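Local coordinates for Esterase/lipase (Uncultured bacterium, PDB 3K6K), which probably hydrolyses carboxylic ester bonds, as an alpha/beta-hydrolase-fold esterase related to hormone-sensitive lipase, at residues R19-L24 with D278-F283; D13-P18 with F289-D294. All coordinates share one frame; numbering follows the deposited sequence.

Both contacts tie the N-terminal part of the chain to the C-terminal part of the alpha/beta hydrolase fold, on the same side of the molecule and with centres about 10 Å apart. Along the chain the segments of interaction 1 lie between those of interaction 2: 13-18 runs directly into helix 18-30, which carries 19-24, while 278-283 follows strand 271-276, an outermost strand of the sheet within this chain, and precedes 289-294 at the start of helix 291-305. The two contacts touch each other, CB of Pro18 lying 3.6 Å from CB of Asp278. The start of helix 18-30 thus lies against the loop that holds His281, the probable catalytic histidine.

Interaction 1: R19-L24 with D278-F283; sequences RDFLQL and DMPHVF
In this alpha/beta hydrolase fold, the first turns of helix 18-30 lie against the loop that leaves strand 271-276, the loop carrying His281. That histidine probably belongs to a Ser-His-Glu catalytic triad: its ND1 is hydrogen-bonded to Glu251 and its side chain touches Ser157. His281 itself does not meet 19-24; the contact is made by Asp278 and Pro280 just ahead of it.

Apolar packing carries most of the interface, and no hydrogen bond crosses it. Leu22 has CG anti to its carbonyl carbon (chi1 -65°), and both its methyls lie near the carbonyl oxygen of Asp278, CD1 closest at 3.6 Å from Asp278 O. CD2 also reaches the proline: the Leu22 and Pro280 side chains cross obliquely, with Leu22 CD2 4.0 Å from Pro280 CD. A leucine suits this place because its fork spans the carbonyl and the proline ring. Phe21, with CG anti to the backbone N (chi1 -178°), sends its ring inward, where CE1 comes to 4.3 Å from Pro280 CG. The same ring meets those of Tyr286 and Phe289, so the rigid proline borders an aromatic cluster.

The polar margin is looser. The CB of Asp278 points toward the helix, but Arg19 meets the carboxylate with the aliphatic part of its chain, CG standing 4.0 Å from Asp278 OD1. The Arg19 chain bends at chi3 (63°), and the opposite charges may attract without forming a salt bridge, Arg19 NE remaining 5.6 Å from Asp278 OD1.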
loop_
_atom_site.group_PDB
_atom_site.type_symbol
_atom_site.label_atom_id
_atom_site.label_comp_id
_atom_site.label_asym_id
_atom_site.label_seq_id
_atom_site.Cartn_x
_atom_site.Cartn_y
_atom_site.Cartn_z
ATOM N N ARG A 19 12.344 -18.836 -1.471
ATOM C CA ARG A 19 11.498 -19.951 -1.913
ATOM C C ARG A 19 11.867 -21.243 -1.150
ATOM O O ARG A 19 11.033 -22.139 -0.992
ATOM C CB ARG A 19 11.537 -20.129 -3.431
ATOM C CG ARG A 19 10.688 -19.084 -4.213
ATOM C CD ARG A 19 10.795 -19.394 -5.715
ATOM N NE ARG A 19 10.224 -20.726 -6.003
ATOM C CZ ARG A 19 10.313 -21.417 -7.147
ATOM N NH1 ARG A 19 10.954 -20.940 -8.217
ATOM N NH2 ARG A 19 9.732 -22.612 -7.215
ATOM N N ASP A 20 13.099 -21.275 -0.642
ATOM C CA ASP A 20 13.614 -22.441 0.065
ATOM C C ASP A 20 13.049 -22.423 1.464
ATOM O O ASP A 20 12.705 -23.468 1.979
ATOM C CB ASP A 20 15.170 -22.531 0.025
ATOM C CG ASP A 20 15.686 -22.781 -1.408
ATOM O OD1 ASP A 20 14.839 -23.242 -2.242
ATOM O OD2 ASP A 20 16.882 -22.498 -1.745
ATOM N N PHE A 21 12.917 -21.225 2.040
ATOM C CA PHE A 21 12.386 -21.090 3.375
ATOM C C PHE A 21 10.910 -21.474 3.331
ATOM O O PHE A 21 10.429 -22.120 4.243
ATOM C CB PHE A 21 12.559 -19.658 3.916
ATOM C CG PHE A 21 12.046 -19.467 5.360
ATOM C CD1 PHE A 21 11.137 -18.449 5.667
ATOM C CD2 PHE A 21 12.494 -20.288 6.394
ATOM C CE1 PHE A 21 10.682 -18.259 6.969
ATOM C CE2 PHE A 21 12.039 -20.119 7.713
ATOM C CZ PHE A 21 11.117 -19.089 7.990
ATOM N N LEU A 22 10.216 -21.088 2.263
ATOM C CA LEU A 22 8.813 -21.488 2.067
ATOM C C LEU A 22 8.634 -23.004 2.078
ATOM O O LEU A 22 7.640 -23.507 2.621
ATOM C CB LEU A 22 8.211 -20.917 0.770
ATOM C CG LEU A 22 8.133 -19.383 0.836
ATOM C CD1 LEU A 22 7.723 -18.767 -0.486
ATOM C CD2 LEU A 22 7.213 -18.919 2.015
ATOM N N GLN A 23 9.584 -23.709 1.452
ATOM C CA GLN A 23 9.551 -25.173 1.402
ATOM C C GLN A 23 9.803 -25.747 2.815
ATOM O O GLN A 23 9.225 -26.746 3.196
ATOM C CB GLN A 23 10.527 -25.735 0.347
ATOM C CG GLN A 23 10.401 -27.266 0.139
ATOM C CD GLN A 23 9.722 -27.674 -1.194
ATOM O OE1 GLN A 23 10.126 -28.688 -1.820
ATOM N NE2 GLN A 23 8.697 -26.911 -1.620
ATOM N N LEU A 24 10.625 -25.093 3.595
ATOM C CA LEU A 24 10.836 -25.544 4.913
ATOM C C LEU A 24 9.552 -25.345 5.705
ATOM O O LEU A 24 9.169 -26.256 6.374
ATOM C CB LEU A 24 12.065 -24.938 5.540
ATOM C CG LEU A 24 12.155 -24.938 7.043
ATOM C CD1 LEU A 24 12.073 -26.271 7.624
ATOM C CD2 LEU A 24 13.351 -24.227 7.560
ATOM N N ASP A 278 7.344 -13.407 -1.995
ATOM C CA ASP A 278 7.842 -14.676 -1.385
ATOM C C ASP A 278 7.934 -14.676 0.172
ATOM O O ASP A 278 8.629 -15.544 0.750
ATOM C CB ASP A 278 9.250 -15.033 -1.933
ATOM C CG ASP A 278 9.278 -15.225 -3.450
ATOM O OD1 ASP A 278 8.350 -15.823 -4.023
ATOM O OD2 ASP A 278 10.287 -14.808 -4.066
ATOM N N MET A 279 7.303 -13.719 0.851
ATOM C CA MET A 279 7.303 -13.724 2.338
ATOM C C MET A 279 6.032 -14.343 2.918
ATOM O O MET A 279 4.935 -14.107 2.411
ATOM C CB MET A 279 7.519 -12.318 2.921
ATOM C CG MET A 279 8.954 -11.787 2.638
ATOM S SD MET A 279 10.110 -12.893 3.508
ATOM C CE MET A 279 10.666 -13.725 2.009
ATOM N N PRO A 280 6.173 -15.160 3.950
ATOM C CA PRO A 280 4.973 -15.782 4.548
ATOM C C PRO A 280 4.420 -14.892 5.640
ATOM O O PRO A 280 4.952 -13.798 5.885
ATOM C CB PRO A 280 5.544 -17.060 5.184
ATOM C CG PRO A 280 6.956 -16.556 5.713
ATOM C CD PRO A 280 7.421 -15.757 4.485
ATOM N N HIS A 281 3.377 -15.379 6.298
ATOM C CA HIS A 281 2.702 -14.680 7.356
ATOM C C HIS A 281 3.686 -14.184 8.396
ATOM O O HIS A 281 4.534 -14.954 8.838
ATOM C CB HIS A 281 1.766 -15.673 8.005
ATOM C CG HIS A 281 0.665 -15.043 8.785
ATOM N ND1 HIS A 281 -0.057 -13.969 8.314
ATOM C CD2 HIS A 281 0.155 -15.342 10.007
ATOM C CE1 HIS A 281 -0.966 -13.638 9.211
ATOM N NE2 HIS A 281 -0.862 -14.453 10.244
ATOM N N VAL A 282 3.539 -12.933 8.816
ATOM C CA VAL A 282 4.405 -12.279 9.798
ATOM C C VAL A 282 5.904 -12.648 9.615
ATOM O O VAL A 282 6.593 -13.065 10.534
ATOM C CB VAL A 282 3.941 -12.468 11.289
ATOM C CG1 VAL A 282 4.692 -11.464 12.156
ATOM C CG2 VAL A 282 2.376 -12.252 11.496
ATOM N N PHE A 283 6.418 -12.420 8.424
ATOM C CA PHE A 283 7.765 -12.846 8.093
ATOM C C PHE A 283 8.841 -12.186 8.913
ATOM O O PHE A 283 9.977 -12.715 8.938
ATOM C CB PHE A 283 8.044 -12.629 6.599
ATOM C CG PHE A 283 8.124 -11.161 6.171
ATOM C CD1 PHE A 283 9.355 -10.522 6.088
ATOM C CD2 PHE A 283 6.990 -10.467 5.796
ATOM C CE1 PHE A 283 9.431 -9.202 5.686
ATOM C CE2 PHE A 283 7.050 -9.174 5.362
ATOM C CZ PHE A 283 8.265 -8.518 5.338
#

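Interaction 2: D13-P18 with F289-D294; sequences DTKMDP and FVNAAD
Met16 N donates a hydrogen bond to Phe289 O at the close-packed centre of this contact, at 2.9 Å and with an N-H...O angle of 158°. The donor lies nearly along the C=O axis, and the same oxygen is flanked by carbon of Lys15 and Met16. Met16 CG and Phe289 CB pack at 4.1 Å, the two side chains lying side by side and pointing the same way. Further along, Val290 is buried: its CG1 reaches Pro18 CA at 4.1 Å, a compact branched side chain that fits against Pro18.

Pro18 opens helix 18-30, where a proline costs no backbone hydrogen bond, and Asp17 is the N-cap of that helix, OD1 accepting from Arg19 N. Segment 13-18 passes residues 289 and 290 and the first turn of helix 291-305, in the alpha/beta hydrolase fold. A water bridges the two backbones, donating to Met16 O and accepting from Asn291 N.

Toward the surface the contact loosens into charge. Lys15, bent at chi2 and chi4, runs its methylenes past Asn291 and meets Asp294 tip to tip. Its ammonium lies between two carboxylates, which may favour its charged form. Lys15 NZ forms a salt bridge with Asp13 OD1 whose hydrogen bond is weak, and that from Lys15 NZ to Asp294 OD1 is long at 4.0 Å, Lys15 CE coming closer to this oxygen at 3.4 Å.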
loop_
_atom_site.group_PDB
_atom_site.type_symbol
_atom_site.label_atom_id
_atom_site.label_comp_id
_atom_site.label_asym_id
_atom_site.label_seq_id
_atom_site.Cartn_x
_atom_site.Cartn_y
_atom_site.Cartn_z
ATOM N N ASP A 13 26.536 -12.231 6.318
ATOM C CA ASP A 13 26.291 -13.602 6.893
ATOM C C ASP A 13 24.989 -14.341 6.304
ATOM O O ASP A 13 24.183 -13.742 5.583
ATOM C CB ASP A 13 26.280 -13.498 8.420
ATOM C CG ASP A 13 24.901 -13.174 8.961
ATOM O OD1 ASP A 13 23.933 -13.464 8.234
ATOM O OD2 ASP A 13 24.766 -12.653 10.107
ATOM N N THR A 14 24.805 -15.627 6.609
ATOM C CA THR A 14 23.988 -16.516 5.726
ATOM C C THR A 14 22.468 -16.387 5.845
ATOM O O THR A 14 21.931 -16.254 6.951
ATOM C CB THR A 14 24.362 -18.028 5.852
ATOM O OG1 THR A 14 25.778 -18.194 5.777
ATOM C CG2 THR A 14 23.742 -18.844 4.691
ATOM N N LYS A 15 21.805 -16.439 4.696
ATOM C CA LYS A 15 20.342 -16.446 4.590
ATOM C C LYS A 15 19.847 -17.502 3.593
ATOM O O LYS A 15 20.587 -17.947 2.734
ATOM C CB LYS A 15 19.885 -15.076 4.140
ATOM C CG LYS A 15 20.194 -13.930 5.141
ATOM C CD LYS A 15 19.326 -13.947 6.435
ATOM C CE LYS A 15 19.510 -12.678 7.293
ATOM N NZ LYS A 15 20.588 -12.883 8.276
ATOM N N MET A 16 18.615 -17.948 3.730
ATOM C CA MET A 16 18.016 -18.833 2.746
ATOM C C MET A 16 17.462 -18.011 1.584
ATOM O O MET A 16 17.061 -16.871 1.776
ATOM C CB MET A 16 16.777 -19.553 3.290
ATOM C CG MET A 16 16.824 -20.046 4.688
ATOM S SD MET A 16 16.789 -21.804 4.603
ATOM C CE MET A 16 18.499 -22.006 4.139
ATOM N N ASP A 17 17.369 -18.642 0.406
ATOM C CA ASP A 17 16.523 -18.126 -0.656
ATOM C C ASP A 17 15.077 -18.127 -0.173
ATOM O O ASP A 17 14.624 -19.127 0.359
ATOM C CB ASP A 17 16.589 -18.971 -1.952
ATOM C CG ASP A 17 15.839 -18.302 -3.078
ATOM O OD1 ASP A 17 14.606 -18.510 -3.252
ATOM O OD2 ASP A 17 16.463 -17.455 -3.755
ATOM N N PRO A 18 14.347 -17.023 -0.372
ATOM C CA PRO A 18 13.008 -17.113 0.152
ATOM C C PRO A 18 12.189 -18.342 -0.256
ATOM O O PRO A 18 11.411 -18.854 0.567
ATOM C CB PRO A 18 12.370 -15.813 -0.324
ATOM C CG PRO A 18 13.501 -14.846 -0.167
ATOM C CD PRO A 18 14.678 -15.628 -0.755
ATOM N N PHE A 289 16.509 -16.369 9.105
ATOM C CA PHE A 289 16.403 -17.151 7.845
ATOM C C PHE A 289 16.242 -16.334 6.577
ATOM O O PHE A 289 16.934 -16.598 5.594
ATOM C CB PHE A 289 15.260 -18.176 7.935
ATOM C CG PHE A 289 15.392 -19.082 9.138
ATOM C CD1 PHE A 289 14.538 -18.936 10.226
ATOM C CD2 PHE A 289 16.477 -19.969 9.236
ATOM C CE1 PHE A 289 14.685 -19.749 11.358
ATOM C CE2 PHE A 289 16.663 -20.759 10.404
ATOM C CZ PHE A 289 15.750 -20.669 11.442
ATOM N N VAL A 290 15.328 -15.365 6.543
ATOM C CA VAL A 290 15.208 -14.612 5.305
ATOM C C VAL A 290 15.602 -13.140 5.495
ATOM O O VAL A 290 15.334 -12.531 6.524
ATOM C CB VAL A 290 13.832 -14.784 4.651
ATOM C CG1 VAL A 290 13.683 -16.173 4.124
ATOM C CG2 VAL A 290 12.696 -14.469 5.664
ATOM N N ASN A 291 16.241 -12.587 4.490
ATOM C CA ASN A 291 16.771 -11.219 4.523
ATOM C C ASN A 291 15.680 -10.136 4.578
ATOM O O ASN A 291 15.831 -9.159 5.329
ATOM C CB ASN A 291 17.683 -10.989 3.328
ATOM C CG ASN A 291 18.406 -9.643 3.401
ATOM O OD1 ASN A 291 18.274 -8.831 2.449
ATOM N ND2 ASN A 291 19.160 -9.368 4.545
ATOM N N ALA A 292 14.576 -10.347 3.860
ATOM C CA ALA A 292 13.445 -9.370 3.852
ATOM C C ALA A 292 12.832 -8.995 5.209
ATOM O O ALA A 292 12.204 -7.932 5.381
ATOM C CB ALA A 292 12.316 -9.840 2.864
ATOM N N ALA A 293 12.989 -9.877 6.181
ATOM C CA ALA A 293 12.559 -9.582 7.538
ATOM C C ALA A 293 13.392 -8.500 8.186
ATOM O O ALA A 293 12.837 -7.621 8.827
ATOM C CB ALA A 293 12.509 -10.859 8.409
ATOM N N ASP A 294 14.716 -8.564 8.057
ATOM C CA ASP A 294 15.543 -7.479 8.605
ATOM C C ASP A 294 15.204 -6.180 7.929
ATOM O O ASP A 294 15.141 -5.202 8.617
ATOM C CB ASP A 294 17.065 -7.680 8.460
ATOM C CG ASP A 294 17.514 -9.086 8.774
ATOM O OD1 ASP A 294 18.460 -9.527 8.030
ATOM O OD2 ASP A 294 16.931 -9.729 9.733
HETATM O O HOH W 1 17.016 -14.092 2.537
#